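Local coordinates for receptor-like protein kinase ANXUR1 (PDB 6FIG) that probably senses extracellular signals during plant reproduction through its tandem malectin-like ectodomain and relays them through a cytoplasmic serine/threonine kinase domain, at residues A[51-57]-A[79-85]; A[274-280]-A[335-339]; A[285-291]-A[324-329]. The contacts are given in a common frame with arbitrary orientation. Numbering follows the deposited sequence.

Interaction 1 of 3, residues A[51-57]-A[79-85]. With CA (calcium ion), chain I.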
loop_
_atom_site.group_PDB
_atom_site.type_symbol
_atom_site.label_atom_id
_atom_site.label_comp_id
_atom_site.label_asym_id
_atom_site.label_seq_id
_atom_site.Cartn_x
_atom_site.Cartn_y
_atom_site.Cartn_z
ATOM N N PRO A 51 11.546 -11.831 -7.421
ATOM C CA PRO A 51 11.528 -11.971 -8.876
ATOM C C PRO A 51 12.749 -12.718 -9.433
ATOM O O PRO A 51 12.872 -12.859 -10.654
ATOM C CB PRO A 51 11.601 -10.508 -9.329
ATOM C CG PRO A 51 12.504 -9.888 -8.330
ATOM C CD PRO A 51 12.146 -10.541 -7.016
ATOM N N TYR A 52 13.619 -13.202 -8.553
ATOM C CA TYR A 52 14.996 -13.558 -8.910
ATOM C C TYR A 52 15.199 -14.739 -9.870
ATOM O O TYR A 52 16.166 -14.721 -10.619
ATOM C CB TYR A 52 15.825 -13.793 -7.644
ATOM C CG TYR A 52 15.887 -12.589 -6.736
ATOM C CD1 TYR A 52 16.652 -11.475 -7.078
ATOM C CD2 TYR A 52 15.167 -12.556 -5.538
ATOM C CE1 TYR A 52 16.707 -10.368 -6.249
ATOM C CE2 TYR A 52 15.221 -11.450 -4.702
ATOM C CZ TYR A 52 15.993 -10.369 -5.059
ATOM O OH TYR A 52 16.037 -9.258 -4.255
ATOM N N MET A 53 14.324 -15.750 -9.857
ATOM C CA MET A 53 14.557 -16.954 -10.658
ATOM C C MET A 53 14.164 -16.814 -12.121
ATOM O O MET A 53 14.409 -17.724 -12.903
ATOM C CB MET A 53 13.863 -18.176 -10.038
ATOM C CG MET A 53 14.529 -18.625 -8.748
ATOM S SD MET A 53 16.221 -19.223 -8.982
ATOM C CE MET A 53 15.941 -20.820 -9.730
ATOM N N THR A 54 13.570 -15.687 -12.498
ATOM C CA THR A 54 13.168 -15.451 -13.870
ATOM C C THR A 54 13.804 -14.166 -14.339
ATOM O O THR A 54 13.901 -13.217 -13.576
ATOM C CB THR A 54 11.647 -15.329 -13.960
ATOM O OG1 THR A 54 11.183 -14.454 -12.907
ATOM C CG2 THR A 54 11.018 -16.694 -13.819
ATOM N N ALA A 55 14.216 -14.129 -15.600
ATOM C CA ALA A 55 14.846 -12.950 -16.161
ATOM C C ALA A 55 14.365 -12.722 -17.563
ATOM O O ALA A 55 13.809 -13.614 -18.198
ATOM C CB ALA A 55 16.363 -13.096 -16.136
ATOM N N ARG A 56 14.566 -11.500 -18.027
ATOM C CA ARG A 56 14.514 -11.202 -19.437
ATOM C C ARG A 56 15.963 -10.973 -19.869
ATOM O O ARG A 56 16.714 -10.306 -19.164
ATOM C CB ARG A 56 13.669 -9.959 -19.679
ATOM C CG ARG A 56 13.440 -9.691 -21.150
ATOM C CD ARG A 56 12.374 -8.653 -21.394
ATOM N NE ARG A 56 11.049 -9.131 -21.003
ATOM C CZ ARG A 56 10.281 -9.965 -21.697
ATOM N NH1 ARG A 56 10.672 -10.487 -22.860
ATOM N NH2 ARG A 56 9.089 -10.286 -21.197
ATOM N N ILE A 57 16.325 -11.487 -21.038
ATOM C CA ILE A 57 17.691 -11.421 -21.552
ATOM C C ILE A 57 17.675 -10.574 -22.835
ATOM O O ILE A 57 16.856 -10.820 -23.720
ATOM C CB ILE A 57 18.229 -12.824 -21.900
ATOM C CG1 ILE A 57 18.000 -13.830 -20.750
ATOM C CG2 ILE A 57 19.717 -12.758 -22.242
ATOM C CD1 ILE A 57 18.685 -13.490 -19.451
ATOM N N TYR A 79 16.470 -5.338 -9.970
ATOM C CA TYR A 79 16.808 -6.594 -9.289
ATOM C C TYR A 79 17.604 -7.480 -10.236
ATOM O O TYR A 79 17.160 -7.728 -11.367
ATOM C CB TYR A 79 15.539 -7.349 -8.871
ATOM C CG TYR A 79 14.707 -6.679 -7.788
ATOM C CD1 TYR A 79 14.021 -5.492 -8.021
ATOM C CD2 TYR A 79 14.603 -7.255 -6.520
ATOM C CE1 TYR A 79 13.273 -4.879 -7.020
ATOM C CE2 TYR A 79 13.842 -6.664 -5.513
ATOM C CZ TYR A 79 13.174 -5.484 -5.768
ATOM O OH TYR A 79 12.431 -4.925 -4.744
ATOM N N PHE A 80 18.736 -7.980 -9.759
ATOM C CA PHE A 80 19.604 -8.840 -10.544
ATOM C C PHE A 80 19.989 -10.101 -9.779
ATOM O O PHE A 80 20.360 -10.037 -8.606
ATOM C CB PHE A 80 20.878 -8.091 -10.891
ATOM C CG PHE A 80 20.658 -6.831 -11.671
ATOM C CD1 PHE A 80 20.337 -6.881 -13.009
ATOM C CD2 PHE A 80 20.777 -5.576 -11.053
ATOM C CE1 PHE A 80 20.148 -5.707 -13.728
ATOM C CE2 PHE A 80 20.590 -4.411 -11.771
ATOM C CZ PHE A 80 20.282 -4.474 -13.112
ATOM N N TYR A 81 19.907 -11.236 -10.462
ATOM C CA TYR A 81 20.339 -12.530 -9.930
ATOM C C TYR A 81 21.253 -13.180 -10.984
ATOM O O TYR A 81 20.753 -13.835 -11.891
ATOM C CB TYR A 81 19.119 -13.408 -9.647
ATOM C CG TYR A 81 19.471 -14.794 -9.166
ATOM C CD1 TYR A 81 20.220 -14.969 -8.010
ATOM C CD2 TYR A 81 19.049 -15.928 -9.855
ATOM C CE1 TYR A 81 20.554 -16.243 -7.560
ATOM C CE2 TYR A 81 19.373 -17.209 -9.410
ATOM C CZ TYR A 81 20.124 -17.357 -8.259
ATOM O OH TYR A 81 20.445 -18.640 -7.833
ATOM N N PRO A 82 22.584 -12.973 -10.882
ATOM C CA PRO A 82 23.460 -13.587 -11.881
ATOM C C PRO A 82 23.428 -15.106 -11.794
ATOM O O PRO A 82 23.573 -15.672 -10.715
ATOM C CB PRO A 82 24.851 -13.026 -11.553
ATOM C CG PRO A 82 24.762 -12.467 -10.185
ATOM C CD PRO A 82 23.329 -12.124 -9.934
ATOM N N SER A 83 23.216 -15.741 -12.943
ATOM C CA SER A 83 23.152 -17.204 -13.065
ATOM C C SER A 83 23.268 -17.548 -14.544
ATOM O O SER A 83 23.419 -16.656 -15.381
ATOM C CB SER A 83 21.826 -17.738 -12.512
ATOM O OG SER A 83 21.798 -19.157 -12.495
ATOM N N THR A 84 23.196 -18.829 -14.869
ATOM C CA THR A 84 23.213 -19.241 -16.269
ATOM C C THR A 84 21.789 -19.148 -16.805
ATOM O O THR A 84 20.879 -19.799 -16.293
ATOM C CB THR A 84 23.803 -20.647 -16.446
ATOM O OG1 THR A 84 25.132 -20.655 -15.914
ATOM C CG2 THR A 84 23.866 -21.044 -17.927
ATOM N N TYR A 85 21.609 -18.299 -17.813
ATOM C CA TYR A 85 20.337 -18.129 -18.501
ATOM C C TYR A 85 20.544 -18.523 -19.957
ATOM O O TYR A 85 21.482 -18.025 -20.591
ATOM C CB TYR A 85 19.917 -16.682 -18.438
ATOM C CG TYR A 85 19.628 -16.195 -17.036
ATOM C CD1 TYR A 85 18.468 -16.597 -16.368
ATOM C CD2 TYR A 85 20.482 -15.315 -16.399
ATOM C CE1 TYR A 85 18.183 -16.151 -15.096
ATOM C CE2 TYR A 85 20.207 -14.849 -15.116
ATOM C CZ TYR A 85 19.055 -15.270 -14.472
ATOM O OH TYR A 85 18.776 -14.787 -13.204
HETATM CA CA CA I . 11.882 -12.160 -12.788
#
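Neighbouring segments of a β-sandwich can be joined by packing, without a direct hydrogen bond between them, and Tyr52 illustrates the principle. Its ring lies obliquely to that of Tyr79, with planes at 55° and centroids 5.8 Å apart, and Tyr52 OH reaches the ring edge of Tyr79 at CD2 (3.3 Å). Tyr52 CB packs on Tyr81 CB (3.9 Å), and Tyr52 O lies 3.2 Å from Tyr81 CD2. The Tyr81 ring receives Met53 SD in an oblique Met-aromatic contact, 4.8 Å from SD to centroid.

Tyr52 sits in a type I turn from Pro51 to Thr54, entered through a cis peptide. The turn cradles calcium: Pro51 O (2.5 Å), Thr54 O (2.4 Å) and Thr54 OG1 (2.4 Å) bind CA, and Ser7, Cys8 and Asn154 complete the site. In this malectin-like fold strand 151-161 pairs with both 54-58 and 73-80, so Asn154 can bind the ion through O while its OD1 takes a hydrogen bond from Tyr81 N.

Tyr85 turns back over strand 54-57. Ala55 CB makes a CH-pi contact over its ring face, 4.0 Å from the centroid, Ile57 CD1 abuts Tyr85 CB (3.6 Å), and Tyr85 OH donates to Tyr81 O (2.6 Å).

Interaction 2 of 3, residues A[274-280]-A[335-339]. With NAG (2-acetamido-2-deoxy-beta-D-glucopyranose), chain E; FUC (alpha-L-fucopyranose), chain B; NAG (2-acetamido-2-deoxy-beta-D-glucopyranose), chain C.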
loop_
_atom_site.group_PDB
_atom_site.type_symbol
_atom_site.label_atom_id
_atom_site.label_comp_id
_atom_site.label_asym_id
_atom_site.label_seq_id
_atom_site.Cartn_x
_atom_site.Cartn_y
_atom_site.Cartn_z
ATOM N N ILE A 274 32.183 2.595 -0.996
ATOM C CA ILE A 274 31.422 3.384 -1.980
ATOM C C ILE A 274 32.263 3.616 -3.256
ATOM O O ILE A 274 33.324 3.019 -3.420
ATOM C CB ILE A 274 30.889 4.688 -1.344
ATOM C CG1 ILE A 274 31.979 5.465 -0.589
ATOM C CG2 ILE A 274 29.727 4.390 -0.380
ATOM C CD1 ILE A 274 33.125 5.989 -1.416
ATOM N N ASP A 275 31.757 4.449 -4.166
ATOM C CA ASP A 275 32.456 4.774 -5.413
ATOM C C ASP A 275 33.087 6.158 -5.315
ATOM O O ASP A 275 32.452 7.108 -4.899
ATOM C CB ASP A 275 31.462 4.766 -6.581
ATOM C CG ASP A 275 30.780 3.409 -6.775
ATOM O OD1 ASP A 275 31.438 2.357 -6.538
ATOM O OD2 ASP A 275 29.598 3.400 -7.219
ATOM N N LYS A 276 34.334 6.278 -5.737
ATOM C CA LYS A 276 35.030 7.566 -5.726
ATOM C C LYS A 276 34.417 8.540 -6.752
ATOM O O LYS A 276 33.743 8.114 -7.706
ATOM C CB LYS A 276 36.516 7.351 -6.016
ATOM C CG LYS A 276 37.269 6.622 -4.907
ATOM C CD LYS A 276 38.760 6.410 -5.199
ATOM C CE LYS A 276 39.017 5.306 -6.214
ATOM N NZ LYS A 276 40.438 4.867 -6.231
ATOM N N ASN A 277 34.619 9.829 -6.523
ATOM C CA ASN A 277 34.275 10.915 -7.463
ATOM C C ASN A 277 32.792 11.260 -7.469
ATOM O O ASN A 277 32.254 11.705 -8.492
ATOM C CB ASN A 277 34.700 10.624 -8.917
ATOM C CG ASN A 277 36.180 10.500 -9.104
ATOM O OD1 ASN A 277 36.948 10.293 -8.165
ATOM N ND2 ASN A 277 36.595 10.653 -10.353
ATOM N N PHE A 278 32.133 11.030 -6.351
ATOM C CA PHE A 278 30.766 11.490 -6.131
ATOM C C PHE A 278 30.685 12.176 -4.770
ATOM O O PHE A 278 31.468 11.869 -3.842
ATOM C CB PHE A 278 29.765 10.336 -6.125
ATOM C CG PHE A 278 29.657 9.596 -7.422
ATOM C CD1 PHE A 278 28.832 10.081 -8.436
ATOM C CD2 PHE A 278 30.370 8.420 -7.635
ATOM C CE1 PHE A 278 28.712 9.394 -9.635
ATOM C CE2 PHE A 278 30.259 7.736 -8.843
ATOM C CZ PHE A 278 29.414 8.219 -9.837
ATOM N N THR A 279 29.733 13.093 -4.660
ATOM C CA THR A 279 29.282 13.601 -3.383
ATOM C C THR A 279 28.210 12.677 -2.835
ATOM O O THR A 279 27.281 12.270 -3.558
ATOM C CB THR A 279 28.721 15.023 -3.530
ATOM O OG1 THR A 279 29.742 15.895 -4.015
ATOM C CG2 THR A 279 28.203 15.553 -2.202
ATOM N N TYR A 280 28.352 12.315 -1.573
ATOM C CA TYR A 280 27.397 11.490 -0.844
ATOM C C TYR A 280 26.691 12.293 0.249
ATOM O O TYR A 280 27.277 13.206 0.847
ATOM C CB TYR A 280 28.083 10.286 -0.191
ATOM C CG TYR A 280 28.621 9.337 -1.226
ATOM C CD1 TYR A 280 27.862 8.242 -1.629
ATOM C CD2 TYR A 280 29.847 9.552 -1.818
ATOM C CE1 TYR A 280 28.326 7.377 -2.607
ATOM C CE2 TYR A 280 30.317 8.695 -2.817
ATOM C CZ TYR A 280 29.534 7.614 -3.214
ATOM O OH TYR A 280 29.970 6.742 -4.196
ATOM N N TYR A 335 32.205 15.046 -0.417
ATOM C CA TYR A 335 32.791 14.608 -1.674
ATOM C C TYR A 335 33.888 13.610 -1.372
ATOM O O TYR A 335 34.778 13.891 -0.553
ATOM C CB TYR A 335 33.353 15.773 -2.487
ATOM C CG TYR A 335 33.910 15.330 -3.828
ATOM C CD1 TYR A 335 33.072 14.808 -4.814
ATOM C CD2 TYR A 335 35.269 15.409 -4.110
ATOM C CE1 TYR A 335 33.577 14.384 -6.019
ATOM C CE2 TYR A 335 35.777 14.993 -5.327
ATOM C CZ TYR A 335 34.916 14.482 -6.285
ATOM O OH TYR A 335 35.403 14.066 -7.500
ATOM N N VAL A 336 33.832 12.446 -1.999
ATOM C CA VAL A 336 34.877 11.446 -1.874
ATOM C C VAL A 336 35.769 11.510 -3.086
ATOM O O VAL A 336 35.362 11.126 -4.174
ATOM C CB VAL A 336 34.301 10.041 -1.689
ATOM C CG1 VAL A 336 35.433 9.001 -1.653
ATOM C CG2 VAL A 336 33.447 10.018 -0.442
ATOM N N ASP A 337 37.003 11.960 -2.851
ATOM C CA ASP A 337 37.949 12.359 -3.895
ATOM C C ASP A 337 38.703 11.145 -4.392
ATOM O O ASP A 337 38.865 10.151 -3.669
ATOM C CB ASP A 337 38.955 13.385 -3.333
ATOM C CG ASP A 337 39.769 14.077 -4.419
ATOM O OD1 ASP A 337 40.919 13.655 -4.683
ATOM O OD2 ASP A 337 39.274 15.050 -5.009
ATOM N N ALA A 338 39.191 11.253 -5.624
ATOM C CA ALA A 338 39.933 10.184 -6.281
ATOM C C ALA A 338 41.185 9.698 -5.512
ATOM O O ALA A 338 41.572 8.543 -5.668
ATOM C CB ALA A 338 40.304 10.621 -7.685
ATOM N N ASN A 339 41.800 10.553 -4.690
ATOM C CA ASN A 339 42.877 10.098 -3.764
ATOM C C ASN A 339 42.394 9.942 -2.317
ATOM O O ASN A 339 42.212 8.813 -1.843
ATOM C CB ASN A 339 44.181 10.928 -3.875
ATOM C CG ASN A 339 43.950 12.427 -3.975
ATOM O OD1 ASN A 339 43.249 13.013 -3.150
ATOM N ND2 ASN A 339 44.569 13.060 -4.975
HETATM C C1 NAG E . 37.965 10.569 -10.780
HETATM C C2 NAG E . 38.002 9.983 -12.194
HETATM C C3 NAG E . 39.433 9.896 -12.696
HETATM C C4 NAG E . 40.083 11.271 -12.567
HETATM C C5 NAG E . 39.913 11.859 -11.156
HETATM C C6 NAG E . 40.419 13.290 -11.102
HETATM C C7 NAG E . 36.227 8.345 -12.682
HETATM C C8 NAG E . 35.869 6.885 -12.549
HETATM N N2 NAG E . 37.433 8.656 -12.189
HETATM O O3 NAG E . 39.489 9.459 -14.058
HETATM O O4 NAG E . 41.464 11.274 -12.966
HETATM O O5 NAG E . 38.539 11.871 -10.808
HETATM O O6 NAG E . 40.400 13.792 -9.750
HETATM O O7 NAG E . 35.463 9.158 -13.216
HETATM C C1 FUC B . 40.844 15.164 -9.747
HETATM C C2 FUC B . 40.897 15.669 -8.306
HETATM C C3 FUC B . 42.013 14.969 -7.536
HETATM C C4 FUC B . 43.351 15.123 -8.249
HETATM C C5 FUC B . 43.200 14.639 -9.687
HETATM C C6 FUC B . 44.457 14.810 -10.525
HETATM O O2 FUC B . 39.637 15.421 -7.711
HETATM O O3 FUC B . 42.048 15.472 -6.188
HETATM O O4 FUC B . 43.786 16.487 -8.276
HETATM O O5 FUC B . 42.136 15.375 -10.302
HETATM C C1 NAG C . 42.377 10.396 -12.282
HETATM C C2 NAG C . 43.545 10.286 -13.245
HETATM C C3 NAG C . 44.605 9.382 -12.659
HETATM C C4 NAG C . 45.020 9.873 -11.280
HETATM C C5 NAG C . 43.836 10.106 -10.359
HETATM C C6 NAG C . 44.388 10.810 -9.110
HETATM C C7 NAG C . 43.151 10.386 -15.679
HETATM C C8 NAG C . 42.521 9.646 -16.821
HETATM N N2 NAG C . 43.040 9.767 -14.506
HETATM O O3 NAG C . 45.735 9.397 -13.518
HETATM O O4 NAG C . 45.889 8.907 -10.673
HETATM O O5 NAG C . 42.810 10.877 -11.010
HETATM O O6 NAG C . 43.321 11.191 -8.272
HETATM O O7 NAG C . 43.725 11.451 -15.852
HETATM O O HOH W 1 38.056 13.249 -7.773
#
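Where a strand pair frays into loops, a glycan can become part of the structure, as this edge of the malectin-like fold demonstrates. Ile274 starts the approach by resting CD1 on Val336 CG1 (3.8 Å). Asp275 points away from residues 335-339, yet its carbonyl O accepts a hydrogen bond from Tyr280 OH (2.6 Å), which folds the loop back on its own strand; its carboxylate forms a salt bridge with Lys371. The aliphatic part of Lys276 then lies along the other backbone, with Lys276 CD 3.6 Å from Ala338 O.

At Asn277 the backbone adopts positive phi (78°), and Asn277 N donates to Val336 O (2.8 Å). Phe278 O accepts from Val336 N (3.1 Å), so two successive residues serve a single partner in the manner of a β bulge. Asn277 also opens the N-glycosylation sequon Asn277-Phe278-Thr279: Asn277 ND2 is covalently bonded to C1 of the NAG of chain E (1.4 Å). Thr279 faces Tyr335 in an antiparallel non-hydrogen-bonded pair, with OG1 at the ring edge, 3.6 Å from Tyr335 CD1. Tyr280 finishes the segment by packing CD2 on Val336 CG2 (3.9 Å).

Across the gap, Asp337 OD1 and OD2 accept from fucose O3 (2.6 Å) and O2 (2.8 Å), while OD1 also accepts Asn339 N (3.2 Å) in an Asx turn. One water joins Tyr335 OH, Ala338 N and fucose O2. Covalently held by one segment and hydrogen-bonded by the other, the fucosylated glycan thus spans the contact as a polar cross-link.

Interaction 3 of 3, residues A[285-291]-A[324-329]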
loop_
_atom_site.group_PDB
_atom_site.type_symbol
_atom_site.label_atom_id
_atom_site.label_comp_id
_atom_site.label_asym_id
_atom_site.label_seq_id
_atom_site.Cartn_x
_atom_site.Cartn_y
_atom_site.Cartn_z
ATOM N N HIS A 285 19.590 9.508 11.486
ATOM C CA HIS A 285 18.290 9.516 12.129
ATOM C C HIS A 285 18.474 9.415 13.647
ATOM O O HIS A 285 19.200 8.532 14.124
ATOM C CB HIS A 285 17.461 8.319 11.658
ATOM C CG HIS A 285 17.064 8.382 10.220
ATOM N ND1 HIS A 285 15.880 8.948 9.802
ATOM C CD2 HIS A 285 17.697 7.953 9.111
ATOM C CE1 HIS A 285 15.801 8.849 8.487
ATOM N NE2 HIS A 285 16.881 8.242 8.043
ATOM N N PHE A 286 17.777 10.287 14.369
ATOM C CA PHE A 286 17.888 10.332 15.837
ATOM C C PHE A 286 16.533 10.364 16.502
ATOM O O PHE A 286 15.607 10.972 15.991
ATOM C CB PHE A 286 18.641 11.572 16.297
ATOM C CG PHE A 286 20.033 11.691 15.779
ATOM C CD1 PHE A 286 21.092 11.009 16.386
ATOM C CD2 PHE A 286 20.328 12.583 14.737
ATOM C CE1 PHE A 286 22.391 11.181 15.938
ATOM C CE2 PHE A 286 21.621 12.743 14.292
ATOM C CZ PHE A 286 22.661 12.058 14.896
ATOM N N CYS A 287 16.435 9.774 17.692
ATOM C CA CYS A 287 15.267 9.936 18.532
ATOM C C CYS A 287 15.718 9.530 19.927
ATOM O O CYS A 287 16.206 8.413 20.123
ATOM C CB CYS A 287 14.093 9.070 18.076
ATOM S SG CYS A 287 12.597 9.249 19.087
ATOM N N GLU A 288 15.572 10.446 20.865
ATOM C CA GLU A 288 15.963 10.181 22.240
ATOM C C GLU A 288 14.796 9.526 22.945
ATOM O O GLU A 288 13.756 10.149 23.111
ATOM C CB GLU A 288 16.347 11.472 22.971
ATOM C CG GLU A 288 16.762 11.280 24.443
ATOM C CD GLU A 288 17.917 10.332 24.563
ATOM O OE1 GLU A 288 19.006 10.693 24.080
ATOM O OE2 GLU A 288 17.739 9.220 25.112
ATOM N N PHE A 289 14.956 8.274 23.353
ATOM C CA PHE A 289 13.883 7.564 24.058
ATOM C C PHE A 289 14.219 7.148 25.494
ATOM O O PHE A 289 13.402 6.511 26.159
ATOM C CB PHE A 289 13.353 6.380 23.231
ATOM C CG PHE A 289 14.400 5.386 22.821
ATOM C CD1 PHE A 289 14.799 5.287 21.488
ATOM C CD2 PHE A 289 14.967 4.513 23.754
ATOM C CE1 PHE A 289 15.756 4.370 21.096
ATOM C CE2 PHE A 289 15.933 3.600 23.367
ATOM C CZ PHE A 289 16.319 3.518 22.033
ATOM N N GLN A 290 15.386 7.545 25.993
ATOM C CA GLN A 290 15.747 7.277 27.399
ATOM C C GLN A 290 15.829 8.533 28.242
ATOM O O GLN A 290 15.235 8.610 29.319
ATOM C CB GLN A 290 17.057 6.520 27.448
ATOM C CG GLN A 290 16.933 5.143 26.828
ATOM C CD GLN A 290 18.111 4.261 27.151
ATOM O OE1 GLN A 290 19.263 4.634 26.908
ATOM N NE2 GLN A 290 17.832 3.074 27.677
ATOM N N LEU A 291 16.594 9.493 27.765
ATOM C CA LEU A 291 16.840 10.753 28.455
ATOM C C LEU A 291 15.738 11.738 28.166
ATOM O O LEU A 291 14.877 11.491 27.315
ATOM C CB LEU A 291 18.196 11.320 28.030
ATOM C CG LEU A 291 19.369 10.368 28.272
ATOM C CD1 LEU A 291 20.617 10.861 27.557
ATOM C CD2 LEU A 291 19.598 10.218 29.770
ATOM N N LYS A 324 11.946 14.269 24.520
ATOM C CA LYS A 324 11.993 12.818 24.398
ATOM C C LYS A 324 10.903 12.333 23.453
ATOM O O LYS A 324 9.768 12.804 23.506
ATOM C CB LYS A 324 11.765 12.209 25.785
ATOM C CG LYS A 324 11.935 10.710 25.903
ATOM C CD LYS A 324 11.452 10.293 27.279
ATOM C CE LYS A 324 12.003 8.953 27.697
ATOM N NZ LYS A 324 11.666 8.740 29.132
ATOM N N GLY A 325 11.258 11.393 22.585
ATOM C CA GLY A 325 10.296 10.753 21.701
ATOM C C GLY A 325 10.036 11.443 20.379
ATOM O O GLY A 325 9.329 10.877 19.557
ATOM N N ILE A 326 10.611 12.617 20.139
ATOM C CA ILE A 326 10.458 13.298 18.835
ATOM C C ILE A 326 11.596 12.837 17.925
ATOM O O ILE A 326 12.769 12.982 18.283
ATOM C CB ILE A 326 10.457 14.839 18.980
ATOM C CG1 ILE A 326 9.232 15.300 19.774
ATOM C CG2 ILE A 326 10.496 15.537 17.627
ATOM C CD1 ILE A 326 9.208 16.770 20.117
ATOM N N PRO A 327 11.266 12.272 16.748
ATOM C CA PRO A 327 12.276 11.820 15.816
ATOM C C PRO A 327 12.779 12.986 14.968
ATOM O O PRO A 327 12.108 14.012 14.822
ATOM C CB PRO A 327 11.512 10.822 14.939
ATOM C CG PRO A 327 10.138 11.407 14.876
ATOM C CD PRO A 327 9.904 12.043 16.225
ATOM N N MET A 328 13.953 12.801 14.380
ATOM C CA MET A 328 14.527 13.791 13.480
ATOM C C MET A 328 15.581 13.131 12.634
ATOM O O MET A 328 15.992 11.989 12.871
ATOM C CB MET A 328 15.177 14.929 14.273
ATOM C CG MET A 328 16.297 14.436 15.164
ATOM S SD MET A 328 17.425 15.725 15.755
ATOM C CE MET A 328 18.303 16.114 14.252
ATOM N N TYR A 329 16.060 13.884 11.661
ATOM C CA TYR A 329 17.233 13.486 10.925
ATOM C C TYR A 329 18.070 14.710 10.606
ATOM O O TYR A 329 17.579 15.852 10.641
ATOM C CB TYR A 329 16.846 12.734 9.639
ATOM C CG TYR A 329 16.133 13.601 8.648
ATOM C CD1 TYR A 329 14.763 13.773 8.722
ATOM C CD2 TYR A 329 16.837 14.281 7.655
ATOM C CE1 TYR A 329 14.087 14.599 7.841
ATOM C CE2 TYR A 329 16.179 15.107 6.752
ATOM C CZ TYR A 329 14.797 15.238 6.836
ATOM O OH TYR A 329 14.091 16.051 5.986
HETATM O O HOH W 2 13.996 13.154 20.661
#
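Strands 285-287 and 327-329 run antiparallel, their axes 4.6 Å apart at closest approach and 154° between directions, where the pair 278-287 and 327-336 of the malectin-like fold passes into loops. Phe286 and Met328 form a hydrogen-bonded pair, with Phe286 N to Met328 O and Met328 N to Phe286 O both 2.9 Å. Beyond it the ladder loosens: a water accepts from Glu288 N (3.1 Å) and donates to Ile326 O (2.7 Å), before Gly325 N meets Glu288 O (2.8 Å).

On one face, Tyr329 CB makes a CH-pi contact with the His285 ring, 4.3 Å from its centroid; Tyr250 and Glu368 anchor the imidazole. On the other, against helix 317-321, Phe286 CB packs on Met328 CG (3.9 Å). Lys324 extends along the loop, its CE 3.2 Å from Phe289 O. Glu288 OE2 accepts Gln290 N (3.0 Å) and Leu291 N (2.9 Å).

Water and one backbone bond thus join the segments beyond the strands, the Glu288 carboxylate orders its own loop, and buried Leu291 O lacks any partner in the model.

Overall arrangement
Followed from the N terminus, the chain first closes a short loop at interaction 1, whose ends are 22 residues apart, in the N-terminal of two malectin-like units; a calcium-binding turn there meets the end of strand 73-80. Interactions 2 and 3 belong to the C-terminal unit and both use strands 278-287 and 327-336. Interaction 2 joins the start of the former to the end of the latter, at the glycan; interaction 3 joins their other ends and closes the smaller loop lying within the larger one. Their centres are 31 Å apart, so one antiparallel pair is fastened at both extremities. Interactions 1 and 3 lie on opposite sides of the chain's centre, yet both units share the branched sheet.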